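Formiminoglutamase (Trypanosoma cruzi, PDB 4MYK) hydrolyses N-formimino-L-glutamate to glutamate and formamide as an arginase-like manganese metalloenzyme. Local coordinates at residues P56-F61 / R290-A295. The protein carries 1 engineered substitution. Sequence-based numbering, arbitrary orientation.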
loop_
_atom_site.group_PDB
_atom_site.type_symbol
_atom_site.label_atom_id
_atom_site.label_comp_id
_atom_site.label_asym_id
_atom_site.label_seq_id
_atom_site.Cartn_x
_atom_site.Cartn_y
_atom_site.Cartn_z
ATOM N N PRO A 56 -22.077 -1.863 -8.878
ATOM C CA PRO A 56 -22.491 -3.003 -9.710
ATOM C C PRO A 56 -22.061 -2.912 -11.183
ATOM O O PRO A 56 -21.730 -3.941 -11.768
ATOM C CB PRO A 56 -24.018 -2.992 -9.573
ATOM C CG PRO A 56 -24.258 -2.383 -8.224
ATOM C CD PRO A 56 -23.202 -1.314 -8.097
ATOM N N ALA A 57 -22.072 -1.714 -11.769
ATOM C CA ALA A 57 -21.653 -1.527 -13.157
ATOM C C ALA A 57 -20.147 -1.748 -13.307
ATOM O O ALA A 57 -19.685 -2.424 -14.226
ATOM C CB ALA A 57 -22.032 -0.136 -13.638
ATOM N N ALA A 58 -19.388 -1.174 -12.384
ATOM C CA ALA A 58 -17.940 -1.285 -12.390
ATOM C C ALA A 58 -17.490 -2.725 -12.119
ATOM O O ALA A 58 -16.568 -3.230 -12.745
ATOM C CB ALA A 58 -17.356 -0.342 -11.358
ATOM N N PHE A 59 -18.138 -3.373 -11.163
ATOM C CA PHE A 59 -17.907 -4.782 -10.922
ATOM C C PHE A 59 -18.141 -5.578 -12.208
ATOM O O PHE A 59 -17.315 -6.415 -12.573
ATOM C CB PHE A 59 -18.831 -5.280 -9.820
ATOM C CG PHE A 59 -18.609 -6.717 -9.447
ATOM C CD1 PHE A 59 -19.214 -7.737 -10.165
ATOM C CD2 PHE A 59 -17.800 -7.050 -8.378
ATOM C CE1 PHE A 59 -19.010 -9.046 -9.822
ATOM C CE2 PHE A 59 -17.592 -8.353 -8.042
ATOM C CZ PHE A 59 -18.197 -9.354 -8.757
ATOM N N ARG A 60 -19.262 -5.312 -12.889
ATOM C CA ARG A 60 -19.625 -6.033 -14.121
ATOM C C ARG A 60 -18.624 -5.817 -15.236
ATOM O O ARG A 60 -18.356 -6.725 -16.026
ATOM C CB ARG A 60 -21.017 -5.643 -14.624
ATOM C CG ARG A 60 -22.133 -6.331 -13.874
ATOM C CD ARG A 60 -23.498 -6.121 -14.492
ATOM N NE ARG A 60 -24.486 -6.881 -13.740
ATOM C CZ ARG A 60 -25.262 -6.364 -12.795
ATOM N NH1 ARG A 60 -25.191 -5.073 -12.517
ATOM N NH2 ARG A 60 -26.119 -7.134 -12.142
ATOM N N PHE A 61 -18.077 -4.609 -15.298
ATOM C CA PHE A 61 -17.080 -4.295 -16.304
ATOM C C PHE A 61 -15.916 -5.270 -16.215
ATOM O O PHE A 61 -15.534 -5.887 -17.212
ATOM C CB PHE A 61 -16.568 -2.864 -16.152
ATOM C CG PHE A 61 -15.645 -2.442 -17.258
ATOM C CD1 PHE A 61 -14.275 -2.634 -17.149
ATOM C CD2 PHE A 61 -16.147 -1.869 -18.417
ATOM C CE1 PHE A 61 -13.431 -2.250 -18.170
ATOM C CE2 PHE A 61 -15.298 -1.488 -19.442
ATOM C CZ PHE A 61 -13.946 -1.680 -19.317
ATOM N N ARG A 290 -8.651 0.458 -9.996
ATOM C CA ARG A 290 -7.956 -0.488 -9.134
ATOM C C ARG A 290 -8.902 -1.221 -8.195
ATOM O O ARG A 290 -8.741 -2.423 -7.913
ATOM C CB ARG A 290 -6.899 0.244 -8.309
ATOM C CG ARG A 290 -5.747 0.839 -9.115
ATOM C CD ARG A 290 -4.762 1.598 -8.220
ATOM N NE ARG A 290 -4.142 0.759 -7.191
ATOM C CZ ARG A 290 -4.121 1.041 -5.883
ATOM N NH1 ARG A 290 -4.679 2.147 -5.410
ATOM N NH2 ARG A 290 -3.531 0.209 -5.036
ATOM N N SER A 291 -9.884 -0.482 -7.693
ATOM C CA SER A 291 -10.759 -0.995 -6.645
ATOM C C SER A 291 -11.794 -2.006 -7.165
ATOM O O SER A 291 -12.023 -3.039 -6.545
ATOM C CB SER A 291 -11.399 0.172 -5.894
ATOM O OG SER A 291 -10.384 1.048 -5.424
ATOM N N PRO A 292 -12.416 -1.710 -8.313
ATOM C CA PRO A 292 -13.288 -2.696 -8.967
ATOM C C PRO A 292 -12.575 -3.999 -9.341
ATOM O O PRO A 292 -13.174 -5.067 -9.262
ATOM C CB PRO A 292 -13.761 -1.952 -10.214
ATOM C CG PRO A 292 -13.772 -0.510 -9.775
ATOM C CD PRO A 292 -12.562 -0.367 -8.905
ATOM N N ARG A 293 -11.315 -3.915 -9.742
ATOM C CA ARG A 293 -10.533 -5.123 -10.001
ATOM C C ARG A 293 -10.418 -5.965 -8.737
ATOM O O ARG A 293 -10.588 -7.175 -8.768
ATOM C CB ARG A 293 -9.146 -4.788 -10.563
ATOM C CG ARG A 293 -9.178 -4.120 -11.934
ATOM C CD ARG A 293 -7.787 -3.996 -12.546
ATOM N NE ARG A 293 -7.150 -5.301 -12.730
ATOM C CZ ARG A 293 -6.949 -5.877 -13.911
ATOM N NH1 ARG A 293 -7.330 -5.266 -15.024
ATOM N NH2 ARG A 293 -6.364 -7.062 -13.982
ATOM N N VAL A 294 -10.131 -5.320 -7.612
ATOM C CA VAL A 294 -10.025 -6.059 -6.356
ATOM C C VAL A 294 -11.334 -6.777 -6.031
ATOM O O VAL A 294 -11.324 -7.938 -5.609
ATOM C CB VAL A 294 -9.618 -5.154 -5.190
ATOM C CG1 VAL A 294 -9.749 -5.899 -3.858
ATOM C CG2 VAL A 294 -8.197 -4.630 -5.413
ATOM N N ALA A 295 -12.451 -6.081 -6.246
ATOM C CA ALA A 295 -13.780 -6.594 -5.925
ATOM C C ALA A 295 -14.088 -7.836 -6.750
ATOM O O ALA A 295 -14.579 -8.836 -6.219
ATOM C CB ALA A 295 -14.838 -5.519 -6.149
#
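Phe59 turns CG anti to its own N (chi1 -177°), and with chi2 at -85° the ring runs out beside Ala295. The CA–CB bond of Phe59 is not aimed at 290-295, so this extension is what carries the ring across. One ring edge does the touching. Phe59 CD2 lies 4.0 Å from Ala295 CB, and Phe59 CE2 lies 3.6 Å from Ala295 O. That oxygen sits at the rim, near the ring plane, and not over a face. The same ring edge therefore meets both the methyl and the carbonyl of one alanine.

Ala58 makes the second touch. Its CB points at the other helix and rests on the Pro292 ring. Ala58 CB lies 3.9 Å from Pro292 CG and 4.1 Å from Pro292 CB. Pro292 CB also lies 4.0 Å from the backbone O of Ala58. The backbones approach closely here, with the CA atoms of Phe59 and Pro292 5.4 Å apart.

The contact joins helix 55-63 to the start of helix 290-306, the helix that follows strand 274-280, an inner strand of the parallel sheet of the arginase/deacetylase fold. Phe62 and Pro284 extend the apolar patch around Pro292 and Ala58. Arg290 faces a second subunit, where its NE hydrogen-bonds OG of Ser242 of that chain. The side chain of Ala295 is about 11 Å from those of the manganese ligands Asp236 and Asp238.

The compact Ala58, Ala295 and Pro292 are consistent with the close approach of the helices, with the Phe59 ring filling in at the side. The pairing rests on van der Waals contact, with a probably slight electrostatic gain where the ring edge meets the carbonyl oxygen.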